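Local coordinates for oxalate biosynthetic component 1 (Burkholderia thailandensis, PDB 5IKY), which is a bifunctional enzyme of quorum sensing-dependent oxalate production, working as a serine hydrolase with an additional lyase activity, at residues D615-H620 against I630-N635; R608-E613 against Q678-P683; Q135-G140 against G147-A152. All coordinates share one frame; numbering follows the deposited sequence.

Contact 1: residues D615-H620 against I630-N635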
ATOM      1  N   ASP A 615      -7.404  31.784  12.068  1.00 84.45           N
ATOM      2  CA  ASP A 615      -7.322  33.144  11.543  1.00 81.97           C
ATOM      3  C   ASP A 615      -8.613  33.552  10.836  1.00 79.75           C
ATOM      4  O   ASP A 615      -8.914  34.739  10.711  1.00 90.99           O
ATOM      5  CB  ASP A 615      -6.135  33.279  10.584  1.00 83.22           C
ATOM      6  CG  ASP A 615      -4.796  33.146  11.287  1.00105.64           C
ATOM      7  OD1 ASP A 615      -4.773  32.683  12.447  1.00122.23           O
ATOM      8  OD2 ASP A 615      -3.764  33.501  10.676  1.00 95.57           O
ATOM      9  N   ARG A 616      -9.371  32.560  10.377  1.00 91.33           N
ATOM     10  CA  ARG A 616     -10.632  32.806   9.687  1.00101.21           C
ATOM     11  C   ARG A 616     -11.804  32.883  10.663  1.00 95.27           C
ATOM     12  O   ARG A 616     -12.904  33.293  10.291  1.00106.51           O
ATOM     13  CB  ARG A 616     -10.892  31.714   8.645  1.00 88.94           C
ATOM     14  CG  ARG A 616      -9.920  31.721   7.476  1.00 98.42           C
ATOM     15  CD  ARG A 616     -10.102  30.495   6.594  1.00 93.87           C
ATOM     16  NE  ARG A 616     -11.458  30.394   6.061  1.00 85.25           N
ATOM     17  CZ  ARG A 616     -12.152  29.263   6.003  1.00 79.82           C
ATOM     18  NH1 ARG A 616     -11.621  28.134   6.450  1.00 75.12           N
ATOM     19  NH2 ARG A 616     -13.381  29.261   5.502  1.00 96.79           N
ATOM     20  N   TYR A 617     -11.563  32.488  11.909  1.00 79.97           N
ATOM     21  CA  TYR A 617     -12.611  32.479  12.926  1.00 88.14           C
ATOM     22  C   TYR A 617     -12.673  33.802  13.685  1.00 89.54           C
ATOM     23  O   TYR A 617     -11.651  34.328  14.124  1.00 99.77           O
ATOM     24  CB  TYR A 617     -12.400  31.317  13.901  1.00 72.39           C
ATOM     25  CG  TYR A 617     -12.663  29.957  13.286  1.00 82.88           C
ATOM     26  CD1 TYR A 617     -11.742  29.370  12.427  1.00 89.02           C
ATOM     27  CD2 TYR A 617     -13.831  29.261  13.565  1.00 77.96           C
ATOM     28  CE1 TYR A 617     -11.978  28.129  11.860  1.00 74.91           C
ATOM     29  CE2 TYR A 617     -14.074  28.018  13.005  1.00 83.05           C
ATOM     30  CZ  TYR A 617     -13.146  27.458  12.153  1.00 85.84           C
ATOM     31  OH  TYR A 617     -13.385  26.221  11.592  1.00 92.49           O
ATOM     32  N   GLU A 618     -13.884  34.331  13.831  1.00 84.85           N
ATOM     33  CA  GLU A 618     -14.096  35.619  14.484  1.00 90.67           C
ATOM     34  C   GLU A 618     -13.764  35.560  15.972  1.00101.04           C
ATOM     35  O   GLU A 618     -13.017  36.393  16.488  1.00100.37           O
ATOM     36  CB  GLU A 618     -15.545  36.073  14.291  1.00 91.34           C
ATOM     37  CG  GLU A 618     -15.844  37.462  14.830  1.00108.73           C
ATOM     38  CD  GLU A 618     -15.711  38.541  13.771  1.00129.08           C
ATOM     39  OE1 GLU A 618     -16.753  39.053  13.310  1.00138.01           O
ATOM     40  OE2 GLU A 618     -14.566  38.874  13.398  1.00133.75           O
ATOM     41  N   ASP A 619     -14.326  34.571  16.658  1.00 99.07           N
ATOM     42  CA  ASP A 619     -14.125  34.417  18.095  1.00103.46           C
ATOM     43  C   ASP A 619     -13.027  33.401  18.395  1.00116.73           C
ATOM     44  O   ASP A 619     -13.258  32.418  19.100  1.00123.55           O
ATOM     45  CB  ASP A 619     -15.430  33.995  18.773  1.00 99.86           C
ATOM     46  CG  ASP A 619     -16.583  34.930  18.454  1.00107.53           C
ATOM     47  OD1 ASP A 619     -16.327  36.105  18.112  1.00109.64           O
ATOM     48  OD2 ASP A 619     -17.749  34.487  18.542  1.00104.68           O
ATOM     49  N   HIS A 620     -11.835  33.642  17.859  1.00114.07           N
ATOM     50  CA  HIS A 620     -10.727  32.706  18.021  1.00106.47           C
ATOM     51  C   HIS A 620     -10.121  32.763  19.420  1.00111.58           C
ATOM     52  O   HIS A 620      -9.629  31.755  19.931  1.00113.91           O
ATOM     53  CB  HIS A 620      -9.643  32.974  16.973  1.00 98.51           C
ATOM     54  CG  HIS A 620      -9.168  34.394  16.940  1.00 96.21           C
ATOM     55  ND1 HIS A 620      -8.033  34.815  17.601  1.00 91.90           N
ATOM     56  CD2 HIS A 620      -9.665  35.487  16.313  1.00 83.25           C
ATOM     57  CE1 HIS A 620      -7.857  36.108  17.389  1.00 93.72           C
ATOM     58  NE2 HIS A 620      -8.833  36.538  16.610  1.00 86.62           N
ATOM     59  N   ILE A 630     -13.734  19.215  14.162  1.00108.51           N
ATOM     60  CA  ILE A 630     -15.171  19.134  13.906  1.00106.16           C
ATOM     61  C   ILE A 630     -15.733  20.383  13.205  1.00106.57           C
ATOM     62  O   ILE A 630     -16.452  20.249  12.215  1.00112.80           O
ATOM     63  CB  ILE A 630     -15.963  18.881  15.215  1.00 64.29           C
ATOM     64  N   PRO A 631     -15.413  21.600  13.697  1.00109.87           N
ATOM     65  CA  PRO A 631     -15.971  22.764  12.998  1.00115.66           C
ATOM     66  C   PRO A 631     -15.306  23.035  11.648  1.00106.99           C
ATOM     67  O   PRO A 631     -15.901  23.712  10.808  1.00101.91           O
ATOM     68  CB  PRO A 631     -15.701  23.914  13.970  1.00111.16           C
ATOM     69  CG  PRO A 631     -14.477  23.495  14.686  1.00107.05           C
ATOM     70  CD  PRO A 631     -14.627  22.014  14.875  1.00106.48           C
ATOM     71  N   GLN A 632     -14.090  22.531  11.456  1.00 96.30           N
ATOM     72  CA  GLN A 632     -13.417  22.636  10.165  1.00 91.83           C
ATOM     73  C   GLN A 632     -14.284  22.022   9.078  1.00 88.47           C
ATOM     74  O   GLN A 632     -14.566  22.655   8.061  1.00 91.24           O
ATOM     75  CB  GLN A 632     -12.054  21.943  10.193  1.00 92.58           C
ATOM     76  CG  GLN A 632     -10.878  22.858  10.487  1.00105.50           C
ATOM     77  CD  GLN A 632      -9.545  22.139  10.368  1.00114.90           C
ATOM     78  OE1 GLN A 632      -9.455  21.073   9.757  1.00118.35           O
ATOM     79  NE2 GLN A 632      -8.503  22.721  10.954  1.00103.81           N
ATOM     80  N   ALA A 633     -14.715  20.786   9.316  1.00 90.65           N
ATOM     81  CA  ALA A 633     -15.549  20.058   8.369  1.00 90.05           C
ATOM     82  C   ALA A 633     -16.924  20.703   8.222  1.00 97.42           C
ATOM     83  O   ALA A 633     -17.492  20.726   7.130  1.00 98.48           O
ATOM     84  CB  ALA A 633     -15.689  18.609   8.799  1.00 70.91           C
ATOM     85  N   LEU A 634     -17.454  21.224   9.323  1.00 93.37           N
ATOM     86  CA  LEU A 634     -18.762  21.865   9.309  1.00 92.05           C
ATOM     87  C   LEU A 634     -18.752  23.131   8.462  1.00 92.64           C
ATOM     88  O   LEU A 634     -19.584  23.297   7.569  1.00 94.43           O
ATOM     89  CB  LEU A 634     -19.219  22.192  10.732  1.00 97.44           C
ATOM     90  CG  LEU A 634     -19.521  20.990  11.626  1.00 86.17           C
ATOM     91  CD1 LEU A 634     -20.146  21.440  12.940  1.00 77.69           C
ATOM     92  CD2 LEU A 634     -20.423  20.007  10.900  1.00 73.16           C
ATOM     93  N   ASN A 635     -17.806  24.020   8.748  1.00 89.38           N
ATOM     94  CA  ASN A 635     -17.675  25.260   7.994  1.00 94.56           C
ATOM     95  C   ASN A 635     -17.325  24.995   6.535  1.00 90.95           C
ATOM     96  O   ASN A 635     -17.728  25.746   5.648  1.00 90.19           O
ATOM     97  CB  ASN A 635     -16.620  26.164   8.630  1.00 89.96           C
ATOM     98  CG  ASN A 635     -17.057  26.708   9.974  1.00 90.22           C
ATOM     99  OD1 ASN A 635     -17.871  27.630  10.048  1.00 91.90           O
ATOM    100  ND2 ASN A 635     -16.514  26.144  11.047  1.00 84.98           N
TER

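Contact 2: residues R608-E613 against Q678-P683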
ATOM      1  N   ARG A 608      -7.829  19.802   4.854  1.00118.43           N
ATOM      2  CA  ARG A 608      -6.600  19.828   5.636  1.00114.61           C
ATOM      3  C   ARG A 608      -6.780  20.546   6.971  1.00114.47           C
ATOM      4  O   ARG A 608      -7.565  21.489   7.085  1.00106.32           O
ATOM      5  CB  ARG A 608      -5.476  20.490   4.835  1.00104.82           C
ATOM      6  N   SER A 609      -6.046  20.086   7.978  1.00111.50           N
ATOM      7  CA  SER A 609      -6.077  20.703   9.297  1.00119.11           C
ATOM      8  C   SER A 609      -4.957  21.729   9.436  1.00124.13           C
ATOM      9  O   SER A 609      -3.823  21.388   9.772  1.00126.14           O
ATOM     10  CB  SER A 609      -5.963  19.640  10.392  1.00114.86           C
ATOM     11  OG  SER A 609      -4.803  18.845  10.212  1.00110.43           O
ATOM     12  N   PHE A 610      -5.283  22.988   9.166  1.00131.08           N
ATOM     13  CA  PHE A 610      -4.315  24.072   9.271  1.00124.49           C
ATOM     14  C   PHE A 610      -4.221  24.556  10.710  1.00103.69           C
ATOM     15  O   PHE A 610      -5.240  24.738  11.376  1.00113.63           O
ATOM     16  CB  PHE A 610      -4.697  25.234   8.348  1.00139.95           C
ATOM     17  CG  PHE A 610      -4.883  24.837   6.908  1.00137.19           C
ATOM     18  CD1 PHE A 610      -3.835  24.934   6.007  1.00127.07           C
ATOM     19  CD2 PHE A 610      -6.109  24.376   6.455  1.00128.17           C
ATOM     20  CE1 PHE A 610      -4.005  24.571   4.684  1.00113.48           C
ATOM     21  CE2 PHE A 610      -6.284  24.011   5.135  1.00 98.97           C
ATOM     22  CZ  PHE A 610      -5.232  24.109   4.248  1.00104.01           C
ATOM     23  N   VAL A 611      -2.999  24.758  11.190  1.00 89.93           N
ATOM     24  CA  VAL A 611      -2.794  25.318  12.520  1.00 90.88           C
ATOM     25  C   VAL A 611      -3.336  26.741  12.568  1.00 88.59           C
ATOM     26  O   VAL A 611      -3.922  27.165  13.565  1.00 90.37           O
ATOM     27  CB  VAL A 611      -1.305  25.324  12.919  1.00 73.16           C
ATOM     28  N   GLU A 612      -3.145  27.464  11.469  1.00 85.75           N
ATOM     29  CA  GLU A 612      -3.553  28.861  11.375  1.00 82.49           C
ATOM     30  C   GLU A 612      -4.972  29.010  10.835  1.00 84.58           C
ATOM     31  O   GLU A 612      -5.351  30.080  10.361  1.00 91.29           O
ATOM     32  CB  GLU A 612      -2.578  29.636  10.485  1.00 72.13           C
ATOM     33  CG  GLU A 612      -1.128  29.572  10.939  1.00 88.81           C
ATOM     34  CD  GLU A 612      -0.179  30.217   9.946  1.00116.61           C
ATOM     35  OE1 GLU A 612       0.991  30.461  10.312  1.00125.07           O
ATOM     36  OE2 GLU A 612      -0.601  30.479   8.799  1.00116.37           O
ATOM     37  N   GLU A 613      -5.754  27.937  10.912  1.00 84.29           N
ATOM     38  CA  GLU A 613      -7.134  27.955  10.436  1.00 89.60           C
ATOM     39  C   GLU A 613      -7.997  28.884  11.292  1.00 94.85           C
ATOM     40  O   GLU A 613      -9.026  29.388  10.837  1.00 83.65           O
ATOM     41  CB  GLU A 613      -7.716  26.537  10.431  1.00 98.89           C
ATOM     42  CG  GLU A 613      -9.136  26.413   9.881  1.00117.09           C
ATOM     43  CD  GLU A 613      -9.245  26.733   8.396  1.00129.20           C
ATOM     44  OE1 GLU A 613      -8.202  26.805   7.709  1.00125.85           O
ATOM     45  OE2 GLU A 613     -10.383  26.913   7.915  1.00130.41           O
ATOM     46  N   GLN A 678     -15.323  35.589   5.275  1.00 80.22           N
ATOM     47  CA  GLN A 678     -14.071  34.880   5.512  1.00 77.98           C
ATOM     48  C   GLN A 678     -14.050  33.576   4.721  1.00 86.57           C
ATOM     49  O   GLN A 678     -13.118  32.779   4.843  1.00 88.39           O
ATOM     50  CB  GLN A 678     -13.870  34.604   7.004  1.00 68.35           C
ATOM     51  CG  GLN A 678     -13.224  35.753   7.766  1.00 75.17           C
ATOM     52  CD  GLN A 678     -11.822  36.067   7.275  1.00 74.21           C
ATOM     53  OE1 GLN A 678     -10.928  35.223   7.331  1.00 84.62           O
ATOM     54  NE2 GLN A 678     -11.624  37.288   6.793  1.00 82.40           N
ATOM     55  N   PHE A 679     -15.087  33.362   3.914  1.00 83.15           N
ATOM     56  CA  PHE A 679     -15.144  32.201   3.032  1.00 86.48           C
ATOM     57  C   PHE A 679     -14.083  32.305   1.947  1.00 84.24           C
ATOM     58  O   PHE A 679     -13.864  33.375   1.379  1.00 80.64           O
ATOM     59  CB  PHE A 679     -16.525  32.057   2.384  1.00 76.96           C
ATOM     60  CG  PHE A 679     -17.570  31.469   3.289  1.00 88.22           C
ATOM     61  CD1 PHE A 679     -17.226  30.921   4.514  1.00 98.35           C
ATOM     62  CD2 PHE A 679     -18.902  31.453   2.904  1.00 94.59           C
ATOM     63  CE1 PHE A 679     -18.193  30.377   5.342  1.00 94.86           C
ATOM     64  CE2 PHE A 679     -19.872  30.910   3.726  1.00 91.36           C
ATOM     65  CZ  PHE A 679     -19.517  30.371   4.947  1.00 90.72           C
ATOM     66  N   LYS A 680     -13.426  31.187   1.664  1.00 81.27           N
ATOM     67  CA  LYS A 680     -12.431  31.136   0.604  1.00 70.92           C
ATOM     68  C   LYS A 680     -13.106  31.196  -0.761  1.00 66.74           C
ATOM     69  O   LYS A 680     -14.058  30.459  -1.019  1.00 64.32           O
ATOM     70  CB  LYS A 680     -11.591  29.863   0.722  1.00 70.28           C
ATOM     71  CG  LYS A 680     -10.839  29.737   2.035  1.00 72.84           C
ATOM     72  CD  LYS A 680     -10.238  28.352   2.198  1.00 60.20           C
ATOM     73  CE  LYS A 680      -9.489  28.232   3.514  1.00 60.17           C
ATOM     74  NZ  LYS A 680      -8.965  26.855   3.729  1.00 71.86           N
ATOM     75  N   PRO A 681     -12.618  32.085  -1.640  1.00 60.25           N
ATOM     76  CA  PRO A 681     -13.096  32.141  -3.026  1.00 72.55           C
ATOM     77  C   PRO A 681     -12.755  30.860  -3.788  1.00 72.29           C
ATOM     78  O   PRO A 681     -11.924  30.080  -3.323  1.00 70.27           O
ATOM     79  CB  PRO A 681     -12.353  33.347  -3.609  1.00 64.65           C
ATOM     80  CG  PRO A 681     -11.143  33.500  -2.750  1.00 65.49           C
ATOM     81  CD  PRO A 681     -11.580  33.094  -1.373  1.00 73.53           C
ATOM     82  N   LEU A 682     -13.391  30.653  -4.937  1.00 73.31           N
ATOM     83  CA  LEU A 682     -13.214  29.424  -5.713  1.00 70.80           C
ATOM     84  C   LEU A 682     -11.752  29.114  -6.097  1.00 73.59           C
ATOM     85  O   LEU A 682     -11.296  27.991  -5.879  1.00 56.65           O
ATOM     86  CB  LEU A 682     -14.088  29.473  -6.974  1.00 55.69           C
ATOM     87  CG  LEU A 682     -13.964  28.321  -7.973  1.00 64.26           C
ATOM     88  CD1 LEU A 682     -14.343  26.999  -7.325  1.00 52.06           C
ATOM     89  CD2 LEU A 682     -14.825  28.588  -9.200  1.00 68.57           C
ATOM     90  N   PRO A 683     -11.009  30.093  -6.661  1.00 69.50           N
ATOM     91  CA  PRO A 683      -9.633  29.751  -7.049  1.00 66.14           C
ATOM     92  C   PRO A 683      -8.741  29.351  -5.873  1.00 70.64           C
ATOM     93  O   PRO A 683      -7.831  28.542  -6.051  1.00 71.69           O
ATOM     94  CB  PRO A 683      -9.116  31.041  -7.693  1.00 60.95           C
ATOM     95  CG  PRO A 683     -10.339  31.771  -8.117  1.00 69.05           C
ATOM     96  CD  PRO A 683     -11.351  31.472  -7.058  1.00 61.53           C
TER

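Contact 3: residues Q135-G140 against G147-A152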
ATOM      1  N   GLN A 135      -1.944 -32.261   1.009  1.00 57.26           N
ATOM      2  CA  GLN A 135      -3.247 -32.653   1.539  1.00 54.90           C
ATOM      3  C   GLN A 135      -3.572 -31.931   2.840  1.00 62.08           C
ATOM      4  O   GLN A 135      -4.679 -31.421   3.013  1.00 55.18           O
ATOM      5  CB  GLN A 135      -3.321 -34.165   1.760  1.00 59.00           C
ATOM      6  CG  GLN A 135      -4.029 -34.912   0.644  1.00 72.45           C
ATOM      7  CD  GLN A 135      -5.507 -34.567   0.541  1.00 64.05           C
ATOM      8  OE1 GLN A 135      -6.084 -33.961   1.443  1.00 81.21           O
ATOM      9  NE2 GLN A 135      -6.125 -34.959  -0.565  1.00 73.57           N
ATOM     10  N   LEU A 136      -2.609 -31.890   3.754  1.00 52.12           N
ATOM     11  CA  LEU A 136      -2.839 -31.262   5.048  1.00 61.11           C
ATOM     12  C   LEU A 136      -3.018 -29.753   4.903  1.00 62.76           C
ATOM     13  O   LEU A 136      -3.876 -29.162   5.558  1.00 58.47           O
ATOM     14  CB  LEU A 136      -1.697 -31.579   6.019  1.00 53.21           C
ATOM     15  CG  LEU A 136      -1.567 -33.055   6.412  1.00 63.85           C
ATOM     16  CD1 LEU A 136      -0.632 -33.232   7.594  1.00 59.38           C
ATOM     17  CD2 LEU A 136      -2.928 -33.655   6.719  1.00 54.70           C
ATOM     18  N   THR A 137      -2.226 -29.129   4.036  1.00 50.39           N
ATOM     19  CA  THR A 137      -2.331 -27.685   3.844  1.00 60.07           C
ATOM     20  C   THR A 137      -3.610 -27.321   3.090  1.00 48.97           C
ATOM     21  O   THR A 137      -4.141 -26.222   3.260  1.00 50.46           O
ATOM     22  CB  THR A 137      -1.111 -27.109   3.095  1.00 56.86           C
ATOM     23  OG1 THR A 137      -0.904 -27.825   1.870  1.00 59.00           O
ATOM     24  CG2 THR A 137       0.138 -27.205   3.961  1.00 56.37           C
ATOM     25  N   THR A 138      -4.100 -28.242   2.264  1.00 48.50           N
ATOM     26  CA  THR A 138      -5.400 -28.072   1.619  1.00 47.82           C
ATOM     27  C   THR A 138      -6.492 -28.069   2.683  1.00 51.56           C
ATOM     28  O   THR A 138      -7.484 -27.351   2.568  1.00 49.94           O
ATOM     29  CB  THR A 138      -5.685 -29.188   0.585  1.00 51.39           C
ATOM     30  OG1 THR A 138      -4.680 -29.172  -0.437  1.00 56.86           O
ATOM     31  CG2 THR A 138      -7.051 -28.994  -0.059  1.00 47.53           C
ATOM     32  N   PHE A 139      -6.286 -28.862   3.731  1.00 48.97           N
ATOM     33  CA  PHE A 139      -7.258 -28.997   4.807  1.00 54.12           C
ATOM     34  C   PHE A 139      -7.161 -27.875   5.833  1.00 62.63           C
ATOM     35  O   PHE A 139      -7.962 -27.815   6.766  1.00 52.49           O
ATOM     36  CB  PHE A 139      -7.091 -30.346   5.508  1.00 50.61           C
ATOM     37  CG  PHE A 139      -7.650 -31.503   4.735  1.00 59.04           C
ATOM     38  CD1 PHE A 139      -8.465 -31.290   3.635  1.00 63.56           C
ATOM     39  CD2 PHE A 139      -7.378 -32.805   5.120  1.00 66.21           C
ATOM     40  CE1 PHE A 139      -8.986 -32.354   2.922  1.00 65.64           C
ATOM     41  CE2 PHE A 139      -7.895 -33.874   4.415  1.00 54.05           C
ATOM     42  CZ  PHE A 139      -8.701 -33.649   3.315  1.00 54.93           C
ATOM     43  N   GLY A 140      -6.179 -26.993   5.672  1.00 48.71           N
ATOM     44  CA  GLY A 140      -6.036 -25.864   6.573  1.00 54.26           C
ATOM     45  C   GLY A 140      -4.846 -25.927   7.515  1.00 54.16           C
ATOM     46  O   GLY A 140      -4.635 -25.006   8.308  1.00 56.13           O
ATOM     47  N   GLY A 147       9.471 -25.660   9.333  1.00 85.23           N
ATOM     48  CA  GLY A 147       9.176 -26.515   8.200  1.00 69.99           C
ATOM     49  C   GLY A 147       8.242 -27.650   8.574  1.00 75.92           C
ATOM     50  O   GLY A 147       8.080 -28.608   7.821  1.00 73.77           O
ATOM     51  N   SER A 148       7.628 -27.539   9.748  1.00 78.00           N
ATOM     52  CA  SER A 148       6.690 -28.548  10.227  1.00 58.94           C
ATOM     53  C   SER A 148       5.258 -28.188   9.851  1.00 68.33           C
ATOM     54  O   SER A 148       4.988 -27.079   9.393  1.00 70.46           O
ATOM     55  CB  SER A 148       6.805 -28.709  11.743  1.00 64.15           C
ATOM     56  OG  SER A 148       8.137 -29.004  12.125  1.00 85.28           O
ATOM     57  N   LEU A 149       4.342 -29.131  10.048  1.00 70.19           N
ATOM     58  CA  LEU A 149       2.926 -28.890   9.794  1.00 61.88           C
ATOM     59  C   LEU A 149       2.165 -28.796  11.114  1.00 63.03           C
ATOM     60  O   LEU A 149       2.378 -29.602  12.021  1.00 71.95           O
ATOM     61  CB  LEU A 149       2.341 -29.998   8.916  1.00 55.33           C
ATOM     62  CG  LEU A 149       2.976 -30.159   7.533  1.00 62.02           C
ATOM     63  CD1 LEU A 149       2.447 -31.405   6.840  1.00 60.35           C
ATOM     64  CD2 LEU A 149       2.729 -28.921   6.681  1.00 55.75           C
ATOM     65  N   THR A 150       1.282 -27.807  11.222  1.00 62.53           N
ATOM     66  CA  THR A 150       0.543 -27.587  12.460  1.00 63.34           C
ATOM     67  C   THR A 150      -0.902 -27.166  12.210  1.00 62.82           C
ATOM     68  O   THR A 150      -1.254 -26.713  11.119  1.00 63.31           O
ATOM     69  CB  THR A 150       1.226 -26.517  13.336  1.00 55.54           C
ATOM     70  OG1 THR A 150       0.468 -26.321  14.536  1.00 85.61           O
ATOM     71  CG2 THR A 150       1.325 -25.200  12.586  1.00 56.12           C
ATOM     72  N   TRP A 151      -1.730 -27.318  13.238  1.00 77.06           N
ATOM     73  CA  TRP A 151      -3.144 -26.968  13.173  1.00 62.18           C
ATOM     74  C   TRP A 151      -3.489 -26.011  14.313  1.00 66.42           C
ATOM     75  O   TRP A 151      -3.216 -26.303  15.477  1.00 69.20           O
ATOM     76  CB  TRP A 151      -4.005 -28.230  13.241  1.00 62.38           C
ATOM     77  CG  TRP A 151      -5.472 -27.971  13.207  1.00 60.41           C
ATOM     78  CD1 TRP A 151      -6.304 -27.822  14.279  1.00 54.54           C
ATOM     79  CD2 TRP A 151      -6.291 -27.838  12.041  1.00 52.95           C
ATOM     80  NE1 TRP A 151      -7.590 -27.600  13.851  1.00 63.54           N
ATOM     81  CE2 TRP A 151      -7.608 -27.606  12.480  1.00 52.86           C
ATOM     82  CE3 TRP A 151      -6.037 -27.891  10.667  1.00 52.23           C
ATOM     83  CZ2 TRP A 151      -8.669 -27.426  11.596  1.00 51.99           C
ATOM     84  CZ3 TRP A 151      -7.089 -27.709   9.791  1.00 51.25           C
ATOM     85  CH2 TRP A 151      -8.389 -27.480  10.258  1.00 60.52           C
ATOM     86  N   ALA A 152      -4.094 -24.874  13.977  1.00 57.50           N
ATOM     87  CA  ALA A 152      -4.246 -23.780  14.937  1.00 59.22           C
ATOM     88  C   ALA A 152      -5.642 -23.657  15.554  1.00 57.79           C
ATOM     89  O   ALA A 152      -5.807 -23.021  16.595  1.00 73.08           O
ATOM     90  CB  ALA A 152      -3.868 -22.464  14.271  1.00 52.40           C
TER
HETATM   91  O   HOH W   1      -3.631 -24.251  10.990  1.00 62.12           O

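Contact 1: residues D615-H620 against I630-N635
In the cap domain of this enzyme, the long loop leading into helix 629-641 folds back on the first turns of that helix, and Tyr617 is the residue that makes the connection, pointing its phenol at Pro631 and Asn635. The backbones stay well apart, with the CA atoms of Tyr617 and Asn635 10.1 Å from each other, and the gap is bridged by the length of the tyrosine. Its CG stands anti to the carbonyl carbon (chi1 -70°), which sends the ring straight across to the helix. The two side chains approach from opposite directions, and the Asn635 amide is turned almost perpendicular to the ring, their planes 89° apart. The Asn635 ND2 atom lies 3.2 Å from Tyr617 OH and 3.6 Å from Tyr617 CE2, oblique to the ring. Beside it, Pro631 presents CB to Tyr617 OH at 4.0 Å.

The amide has little freedom to rotate: OD1 accepts from Val674 N while ND2 donates to Tyr672 O, so both ends of Asn635 are tied to the chain that follows the helix. Val674 also touches Tyr617, and Tyr672 touches Pro631, so the chain around these two residues packs against both sides of the contact. Next to the tyrosine, Arg616 forms salt bridges with Glu613 and Glu639, a second link from the loop to helix 629-641.

Within the helix, Asn635 N makes the ordinary backbone bond to Pro631 O at 2.8 Å; Asn635 ND2 is modelled 2.5 Å from that same oxygen, a doubtfully short distance, on the opposite face of the carbonyl plane.

Contact 2: residues R608-E613 against Q678-P683
Lys680 reaches across to Phe610 and Glu613 with its aliphatic chain fully stretched beyond CG, and only its ammonium end makes the contact. Both partners cross it obliquely. The nitrogen NZ of Lys680 stops 4.2 Å from CE2 of Phe610, neither squarely over the ring nor in its plane, and 4.1 Å from OE1 of Glu613. The second distance is too long for a salt bridge, although the opposite charges should still attract. Glu613 gets there by a bend: its CG is anti to the backbone N, and the turn at chi2 (66°) swings the carboxylate closer to the lysine than its CB direction alone would suggest.

Each charged end has a stronger partner elsewhere. NZ of Lys680 forms a salt bridge with Glu688, and OE2 of Glu613 forms one with Arg616, leaving OE1 as the oxygen nearer the lysine. The Lys680 backbone N is bound as well, donating to Glu639.

What results is a surface patch of the cap domain where acidic and basic side chains alternate, two salt-bridged pairs set near each other through Lys680 and Glu613. It joins the loop before helix 629-641 to the lead-in of helix 682-690, whose N-cap position is taken by Pro681.

Contact 3: residues Q135-G140 against G147-A152
Leu136 and Leu149 meet through their CD1 methyls, 3.7 Å apart, with the two side chains crossing at about a right angle. The other branch of Leu149, CD2, lies 4.1 Å from Thr137 CG2. The hydroxyl OG1 of that threonine takes no part and is hydrogen-bonded to Val133 O one helical turn earlier, which leaves the methyl to face the leucine.

Further along, the six-membered ring of Trp151 comes edge-on to the end of the helix: CZ3 is 3.2 Å from Phe139 O, which sits at the ring edge near its plane, and 3.7 Å from Gly140 C. The indole gets this far because CG is anti to the backbone N (chi1 179°).

The helix end it meets is a Schellman motif, closed by Gly140 with a positive phi of 109°. The chain then enters a beta-hairpin, and strand 149-150 runs between strands 142-143 and 114-115 as the centre of a small antiparallel sheet. A water bridges the helix end and the strand, donating to Gly140 O at 3.0 Å, accepting from Ala152 N at 3.1 Å and donating weakly to Thr150 O. The indole is also fixed by Trp151 NE1 bonding to Arg155 O and by an edge-to-face stack with His153.

How the contacts relate
Following the chain from the N terminus, contact 3 comes first: it closes a short loop in the N-terminal domain, bringing strand 149-150 back against the end of helix 126-138. Several hundred residues later, within the cap domain, contact 2 opens at 608-613. Contact 1 then opens and closes, tying 615-620 to helix 629-641, before contact 2 is completed at 678-683; contact 1 is therefore nested inside the larger loop. Their centres are 9 Å apart and they touch directly, Arg616 probably bonding through NE to Gln678 O. Contact 3 lies on the opposite side of the chain's centre, its own centre about 57 Å from those of the other two.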